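Local coordinates for protein peptidyl-tRNA hydrolase (Thermoplasma acidophilum, PDB 1RLK) that probably hydrolyses peptidyl-tRNAs that drop off the ribosome during protein synthesis, releasing the tRNA and an N-acyl amino acid, at residues T30-S35 with D41-W46; E66-A71 with I76-V81; I80-G85 with V89-I94. One frame throughout, in Å; residues are numbered along the deposited sequence.

Interaction 1 of 3, residues T30-S35 with D41-W46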
# COMPACT_ATOMS: atom_id res chain seq x y z
N THR A 30 1.38 -8.29 -2.59
CA THR A 30 0.52 -8.24 -3.76
C THR A 30 1.04 -7.21 -4.77
O THR A 30 1.10 -7.48 -5.96
CB THR A 30 -0.92 -7.93 -3.35
OG1 THR A 30 -1.40 -8.97 -2.49
CG2 THR A 30 -1.86 -7.94 -4.57
N CYS A 31 1.44 -6.03 -4.29
CA CYS A 31 1.93 -4.99 -5.19
C CYS A 31 3.20 -5.43 -5.90
O CYS A 31 3.37 -5.18 -7.08
CB CYS A 31 2.16 -3.68 -4.43
SG CYS A 31 0.64 -2.85 -3.99
N ALA A 32 4.08 -6.10 -5.17
CA ALA A 32 5.38 -6.49 -5.71
C ALA A 32 5.22 -7.53 -6.81
O ALA A 32 5.84 -7.42 -7.85
CB ALA A 32 6.30 -7.02 -4.58
N ILE A 33 4.40 -8.54 -6.56
CA ILE A 33 4.15 -9.60 -7.52
C ILE A 33 3.44 -9.08 -8.77
O ILE A 33 3.84 -9.40 -9.88
CB ILE A 33 3.37 -10.78 -6.86
CG1 ILE A 33 4.33 -11.51 -5.91
CG2 ILE A 33 2.81 -11.73 -7.92
CD1 ILE A 33 3.74 -12.68 -5.17
N ARG A 34 2.40 -8.27 -8.61
CA ARG A 34 1.74 -7.64 -9.75
C ARG A 34 2.74 -6.78 -10.56
O ARG A 34 2.78 -6.84 -11.79
CB ARG A 34 0.55 -6.80 -9.29
CG ARG A 34 -0.11 -6.00 -10.41
CD ARG A 34 -1.48 -5.47 -10.09
NE ARG A 34 -2.33 -6.46 -9.41
CZ ARG A 34 -2.99 -6.25 -8.26
NH1 ARG A 34 -2.92 -5.08 -7.62
NH2 ARG A 34 -3.72 -7.24 -7.75
N SER A 35 3.58 -6.02 -9.85
CA SER A 35 4.53 -5.13 -10.51
C SER A 35 5.60 -5.91 -11.26
O SER A 35 6.09 -5.49 -12.30
CB SER A 35 5.17 -4.16 -9.52
OG SER A 35 4.21 -3.24 -9.03
N ASP A 41 10.67 -3.80 -15.22
CA ASP A 41 11.88 -2.99 -15.08
C ASP A 41 11.87 -2.15 -13.83
O ASP A 41 12.90 -1.99 -13.18
CB ASP A 41 12.06 -2.07 -16.28
CG ASP A 41 12.06 -2.80 -17.60
OD1 ASP A 41 12.38 -4.02 -17.63
OD2 ASP A 41 11.74 -2.22 -18.66
N VAL A 42 10.71 -1.59 -13.50
CA VAL A 42 10.58 -0.77 -12.30
C VAL A 42 10.60 -1.64 -11.02
O VAL A 42 11.14 -1.23 -10.00
CB VAL A 42 9.28 0.05 -12.33
CG1 VAL A 42 9.03 0.72 -10.98
CG2 VAL A 42 9.35 1.08 -13.46
N PHE A 43 10.00 -2.81 -11.09
CA PHE A 43 10.06 -3.75 -9.98
C PHE A 43 11.50 -4.16 -9.71
O PHE A 43 11.94 -4.15 -8.57
CB PHE A 43 9.21 -4.99 -10.23
CG PHE A 43 9.60 -6.15 -9.38
CD1 PHE A 43 9.10 -6.27 -8.09
CD2 PHE A 43 10.50 -7.10 -9.84
CE1 PHE A 43 9.47 -7.33 -7.29
CE2 PHE A 43 10.88 -8.15 -9.05
CZ PHE A 43 10.36 -8.27 -7.76
N ASN A 44 12.22 -4.52 -10.77
CA ASN A 44 13.61 -4.95 -10.67
C ASN A 44 14.52 -3.89 -10.06
O ASN A 44 15.37 -4.20 -9.23
CB ASN A 44 14.15 -5.34 -12.04
CG ASN A 44 13.78 -6.75 -12.44
OD1 ASN A 44 13.51 -7.60 -11.60
ND2 ASN A 44 13.79 -7.01 -13.75
N GLU A 45 14.35 -2.64 -10.47
CA GLU A 45 15.17 -1.56 -9.96
C GLU A 45 14.91 -1.34 -8.48
O GLU A 45 15.84 -1.30 -7.68
CB GLU A 45 14.91 -0.26 -10.73
CG GLU A 45 15.75 0.91 -10.25
CD GLU A 45 15.46 2.19 -11.01
OE1 GLU A 45 15.09 2.13 -12.20
OE2 GLU A 45 15.61 3.26 -10.40
N TRP A 46 13.63 -1.19 -8.13
CA TRP A 46 13.17 -1.17 -6.74
C TRP A 46 13.80 -2.29 -5.92
O TRP A 46 14.36 -2.03 -4.86
CB TRP A 46 11.65 -1.36 -6.70
CG TRP A 46 11.03 -1.36 -5.33
CD1 TRP A 46 11.00 -0.33 -4.45
CD2 TRP A 46 10.30 -2.44 -4.72
NE1 TRP A 46 10.31 -0.70 -3.32
CE2 TRP A 46 9.87 -1.98 -3.46
CE3 TRP A 46 9.97 -3.74 -5.11
CZ2 TRP A 46 9.12 -2.78 -2.58
CZ3 TRP A 46 9.22 -4.55 -4.23
CH2 TRP A 46 8.81 -4.07 -2.99

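Interaction 2 of 3, residues E66-A71 with I76-V81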
# COMPACT_ATOMS: atom_id res chain seq x y z
N GLU A 66 -9.45 7.71 -1.19
CA GLU A 66 -8.91 8.87 -1.90
C GLU A 66 -7.57 8.53 -2.55
O GLU A 66 -7.31 8.91 -3.67
CB GLU A 66 -8.73 10.03 -0.91
CG GLU A 66 -8.25 11.32 -1.55
CD GLU A 66 -9.29 11.92 -2.47
OE1 GLU A 66 -10.50 11.62 -2.30
OE2 GLU A 66 -8.89 12.69 -3.37
N ILE A 67 -6.73 7.81 -1.82
CA ILE A 67 -5.45 7.34 -2.33
C ILE A 67 -5.67 6.43 -3.55
O ILE A 67 -5.04 6.59 -4.60
CB ILE A 67 -4.70 6.58 -1.17
CG1 ILE A 67 -4.18 7.59 -0.15
CG2 ILE A 67 -3.52 5.76 -1.69
CD1 ILE A 67 -3.78 6.97 1.18
N LYS A 68 -6.60 5.49 -3.39
CA LYS A 68 -7.00 4.60 -4.46
C LYS A 68 -7.36 5.42 -5.68
O LYS A 68 -6.82 5.21 -6.76
CB LYS A 68 -8.21 3.75 -3.98
CG LYS A 68 -8.90 2.91 -5.09
CD LYS A 68 -8.06 1.75 -5.46
CE LYS A 68 -8.76 0.73 -6.36
NZ LYS A 68 -7.90 0.46 -7.55
N ARG A 69 -8.27 6.38 -5.51
CA ARG A 69 -8.70 7.24 -6.63
C ARG A 69 -7.51 7.86 -7.35
O ARG A 69 -7.43 7.82 -8.59
CB ARG A 69 -9.64 8.35 -6.15
CG ARG A 69 -10.19 9.21 -7.30
CD ARG A 69 -10.97 10.45 -6.86
NE ARG A 69 -10.14 11.42 -6.13
CZ ARG A 69 -9.19 12.18 -6.67
NH1 ARG A 69 -8.91 12.13 -7.97
NH2 ARG A 69 -8.52 13.03 -5.91
N MET A 70 -6.58 8.43 -6.59
CA MET A 70 -5.42 9.09 -7.20
C MET A 70 -4.48 8.12 -7.87
O MET A 70 -4.00 8.39 -8.96
CB MET A 70 -4.66 9.90 -6.14
CG MET A 70 -5.50 10.95 -5.48
SD MET A 70 -4.46 12.22 -4.81
CE MET A 70 -5.29 12.62 -3.45
N ALA A 71 -4.23 6.99 -7.23
CA ALA A 71 -3.35 5.99 -7.81
C ALA A 71 -3.87 5.48 -9.14
O ALA A 71 -3.13 5.38 -10.10
CB ALA A 71 -3.16 4.81 -6.83
N ILE A 76 -0.90 3.99 -11.29
CA ILE A 76 0.02 3.40 -10.33
C ILE A 76 -0.58 2.12 -9.77
O ILE A 76 -1.74 2.08 -9.34
CB ILE A 76 0.33 4.41 -9.20
CG1 ILE A 76 1.12 5.60 -9.76
CG2 ILE A 76 1.13 3.73 -8.07
CD1 ILE A 76 1.21 6.81 -8.83
N VAL A 77 0.24 1.07 -9.77
CA VAL A 77 -0.15 -0.20 -9.14
C VAL A 77 -0.54 0.03 -7.70
O VAL A 77 0.17 0.70 -6.94
CB VAL A 77 1.01 -1.24 -9.19
CG1 VAL A 77 0.68 -2.47 -8.33
CG2 VAL A 77 1.30 -1.63 -10.63
N ASN A 78 -1.68 -0.53 -7.31
CA ASN A 78 -2.16 -0.40 -5.94
C ASN A 78 -3.03 -1.57 -5.53
O ASN A 78 -3.69 -2.19 -6.38
CB ASN A 78 -2.93 0.91 -5.77
CG ASN A 78 -4.23 0.94 -6.57
OD1 ASN A 78 -5.30 0.62 -6.05
ND2 ASN A 78 -4.14 1.32 -7.85
N GLU A 79 -3.04 -1.87 -4.23
CA GLU A 79 -3.85 -2.96 -3.72
C GLU A 79 -4.44 -2.58 -2.39
O GLU A 79 -3.70 -2.30 -1.43
CB GLU A 79 -3.00 -4.22 -3.55
CG GLU A 79 -3.78 -5.42 -3.04
CD GLU A 79 -4.68 -6.06 -4.09
OE1 GLU A 79 -4.63 -5.70 -5.30
OE2 GLU A 79 -5.42 -6.97 -3.67
N ILE A 80 -5.77 -2.54 -2.33
CA ILE A 80 -6.49 -2.45 -1.09
C ILE A 80 -6.45 -3.80 -0.39
O ILE A 80 -6.73 -4.84 -1.00
CB ILE A 80 -7.95 -2.00 -1.35
CG1 ILE A 80 -7.96 -0.49 -1.62
CG2 ILE A 80 -8.85 -2.35 -0.18
CD1 ILE A 80 -9.27 0.04 -2.14
N VAL A 81 -6.10 -3.79 0.89
CA VAL A 81 -5.91 -5.00 1.65
C VAL A 81 -7.04 -5.13 2.64
O VAL A 81 -7.40 -4.16 3.31
CB VAL A 81 -4.54 -4.99 2.35
CG1 VAL A 81 -4.47 -6.07 3.43
CG2 VAL A 81 -3.44 -5.18 1.32

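Interaction 3 of 3, residues I80-G85 with V89-I94. With SO4 (sulfate ion), chain B.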
# COMPACT_ATOMS: atom_id res chain seq x y z
N ILE A 80 -5.77 -2.54 -2.33
CA ILE A 80 -6.49 -2.45 -1.09
C ILE A 80 -6.45 -3.80 -0.39
O ILE A 80 -6.73 -4.84 -1.00
CB ILE A 80 -7.95 -2.00 -1.35
CG1 ILE A 80 -7.96 -0.49 -1.62
CG2 ILE A 80 -8.85 -2.35 -0.18
CD1 ILE A 80 -9.27 0.04 -2.14
N VAL A 81 -6.10 -3.79 0.89
CA VAL A 81 -5.91 -5.00 1.65
C VAL A 81 -7.04 -5.13 2.64
O VAL A 81 -7.40 -4.16 3.31
CB VAL A 81 -4.54 -4.99 2.35
CG1 VAL A 81 -4.47 -6.07 3.43
CG2 VAL A 81 -3.44 -5.18 1.32
N GLN A 82 -7.59 -6.33 2.73
CA GLN A 82 -8.65 -6.66 3.68
C GLN A 82 -8.20 -7.83 4.54
O GLN A 82 -7.66 -8.79 4.01
CB GLN A 82 -9.94 -7.03 2.93
CG GLN A 82 -10.51 -5.88 2.08
CD GLN A 82 -11.72 -6.28 1.22
OE1 GLN A 82 -12.82 -6.50 1.74
NE2 GLN A 82 -11.52 -6.33 -0.08
N ASP A 83 -8.44 -7.77 5.85
CA ASP A 83 -8.13 -8.89 6.73
C ASP A 83 -9.19 -9.98 6.61
O ASP A 83 -10.05 -9.92 5.72
CB ASP A 83 -7.89 -8.43 8.20
CG ASP A 83 -9.13 -7.92 8.91
OD1 ASP A 83 -10.28 -8.13 8.45
OD2 ASP A 83 -9.04 -7.29 9.99
N ARG A 84 -9.11 -11.00 7.46
CA ARG A 84 -10.07 -12.11 7.42
C ARG A 84 -11.38 -11.64 8.04
O ARG A 84 -11.42 -10.73 8.86
CB ARG A 84 -9.51 -13.38 8.11
CG ARG A 84 -9.24 -13.30 9.63
CD ARG A 84 -8.37 -14.46 10.24
NE ARG A 84 -6.97 -14.08 10.52
CZ ARG A 84 -6.20 -14.57 11.50
NH1 ARG A 84 -6.63 -15.53 12.32
NH2 ARG A 84 -4.96 -14.12 11.65
N GLY A 85 -12.48 -12.25 7.64
CA GLY A 85 -13.77 -11.86 8.16
C GLY A 85 -13.99 -12.30 9.60
O GLY A 85 -13.14 -12.96 10.21
N VAL A 89 -16.66 -16.98 4.68
CA VAL A 89 -17.10 -16.81 3.30
C VAL A 89 -16.95 -15.35 2.81
O VAL A 89 -16.59 -15.11 1.65
CB VAL A 89 -18.56 -17.28 3.09
CG1 VAL A 89 -18.87 -17.42 1.59
CG2 VAL A 89 -18.82 -18.61 3.81
N GLU A 90 -17.21 -14.38 3.70
CA GLU A 90 -17.19 -12.96 3.31
C GLU A 90 -15.82 -12.30 3.44
O GLU A 90 -14.98 -12.74 4.22
CB GLU A 90 -18.21 -12.19 4.13
CG GLU A 90 -19.63 -12.56 3.77
CD GLU A 90 -20.58 -12.19 4.86
OE1 GLU A 90 -20.34 -11.16 5.54
OE2 GLU A 90 -21.56 -12.94 5.03
N PRO A 91 -15.59 -11.23 2.66
CA PRO A 91 -14.34 -10.47 2.74
C PRO A 91 -14.32 -9.65 4.01
O PRO A 91 -15.40 -9.36 4.51
CB PRO A 91 -14.42 -9.56 1.52
CG PRO A 91 -15.87 -9.33 1.35
CD PRO A 91 -16.51 -10.66 1.66
N GLY A 92 -13.14 -9.32 4.53
CA GLY A 92 -13.01 -8.67 5.82
C GLY A 92 -12.87 -7.16 5.72
O GLY A 92 -13.17 -6.58 4.69
N THR A 93 -12.41 -6.54 6.79
CA THR A 93 -12.24 -5.09 6.83
C THR A 93 -11.04 -4.62 6.03
O THR A 93 -10.00 -5.29 6.03
CB THR A 93 -12.06 -4.64 8.27
OG1 THR A 93 -13.17 -5.08 9.04
CG2 THR A 93 -12.08 -3.13 8.36
N ILE A 94 -11.19 -3.46 5.37
CA ILE A 94 -10.10 -2.80 4.65
C ILE A 94 -9.16 -2.17 5.69
O ILE A 94 -9.59 -1.34 6.48
CB ILE A 94 -10.64 -1.72 3.69
CG1 ILE A 94 -11.39 -2.38 2.53
CG2 ILE A 94 -9.52 -0.86 3.17
CD1 ILE A 94 -12.09 -1.42 1.59
S SO4 B . -5.40 -11.47 8.67
O1 SO4 B . -5.55 -11.01 7.29
O2 SO4 B . -4.69 -10.47 9.46
O3 SO4 B . -6.69 -11.64 9.32
O4 SO4 B . -4.65 -12.73 8.68

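Interaction 1 of 3, residues T30-S35 with D41-W46
F43 is the first residue of 41-46 to meet the facing helix, and it does so twice, with its stem against S35 and its ring against A32. Its CA is 5.7 Å from the CA of S35, the nearest approach of the two backbones. At the stem, F43 CB lies 3.8 Å from S35 O, a methylene against the last carbonyl of 30-35. With CG anti to the backbone N (chi1 160°), the ring is carried back along the preceding helix to A32, where CD1 of F43 comes within 3.5 Å of A32 O and CE1 within 4.2 Å of A32 CB. The carbonyl approaches the ring obliquely. One turn further on, W46 uses the same first torsion and brings the six-membered part of its indole to the same alanine: W46 CZ3 is 3.8 Å from A32 CB, and CH2 follows just behind. The methyl of A32 thus touches both aromatic side chains. The polar end of the indole is turned to other work, NE1 donating to the carbonyl of R52, while the side chain also touches M5 of strand 3-10 and P101 of strand 94-103. S35 OG donates to C31 O at 2.9 Å and has a further, weak partner in G100 O; C31 O also takes the N-H of S35, the two donors arriving from opposite faces of its carbonyl plane. The axes of the short segments come no closer than 9.4 Å, and their directions differ by 128°. Small residues on one side and aromatic ones on the other thus join two consecutive helices, 17-38 and 40-48, linked by a tight turn and packed against the central sheet of the PTH2 fold.

Interaction 2 of 3, residues E66-A71 with I76-V81
Helix segment 66-71 runs nearly antiparallel to strand 78-81, at 160° with the axes 9.4 Å apart, and the chain returns between them so tightly that I76 N donates to A71 O (2.9 Å, 169° at the hydrogen). Beside this bond the CB atoms of A71 and I76 pack at 4.2 Å. The side chain of N78 sets out toward the helix, and the methyl of A71 sits 3.8 Å from its ND2. The amide is held at both ends. ND2 reaches back to I76 O, 2.9 Å away, with the acceptor lying in the amide plane and the N-H directed almost straight along the carbonyl; OD1 accepts from K68 NZ at 3.0 Å, in the carbonyl plane and on a lone pair. A chi1 of 66°, which sets CG between the backbone N and the carbonyl carbon, folds the group back toward the preceding loop, where ND2 can bond I76 O. K68 crosses N78 at about a right angle; bends at chi2 and chi4 bring its aliphatic part across the side chain of I80, K68 CD to I80 CD1 3.9 Å. D72 completes the network, pairing in a salt bridge with K68 NZ and accepting from N78 ND2. On the helix's far side R69 NH2 makes a separate salt bridge to E66 OE2. The chemistry implies a buried amide whose rotation is fixed from two sides: the carbonyl of I76 and the carboxylate of D72 identify the nitrogen end, the ammonium identifies the oxygen end, and the positive charge of K68 is probably balanced by D72 rather than by the neutral asparagine.

Interaction 3 of 3, residues I80-G85 with V89-I94
I94, Q82 and G92 bury the most surface where strand 78-82 and the start of strand 94-103 form the base of a long beta hairpin loop at the edge of the sheet. Q82 and I94 make an antiparallel, non-hydrogen-bonded pair, CA to CA 4.2 Å, with both side chains on the same face; there Q82 CG rests 3.6 Å from I94 CG1. I94 also packs against I80, its CG1 lying 3.7 Å from I80 CG2, and also touches L61 and I64 of helix 61-74. The chain of Q82 is extended beyond CG and lies alongside P91, pointing the same way. At G92 the two backbones come close, its CA 3.2 Å from D83 O in a CA-H...O contact. Between these pairs D83 grips T93 from two atoms. D83 N donates to T93 O at 2.9 Å, and OD1 receives T93 N from above the carboxylate plane, while OD2 is engaged in a salt bridge with K19. Next to it R84 holds a sulfate, probably from the crystallisation liquor. The anion lies at the edge of the guanidinium, and its O3 takes both the backbone N of R84 at 3.1 Å and NE at 2.7 Å.

How the interactions relate
Interaction 1 closes before interaction 2 opens, and interaction 3 begins on the segment where interaction 2 ends. The centres of interactions 1 and 2 are about 15 Å apart, those of interactions 2 and 3 about 16 Å, and those of interactions 1 and 3 about 24 Å. Strand 78-82, at an edge of the four-stranded mixed sheet, ties the series together: interactions 2 and 3 share I80 and V81 on it. Interaction 1 reaches the same strand through a salt bridge, R34 NH1 to E79 OE1 at 2.9 Å, and the loop before it through S35 on V77. Helices 17-38 and 61-74 thus both bear on this edge strand, which leaves the sheet at the surface loop of interaction 3.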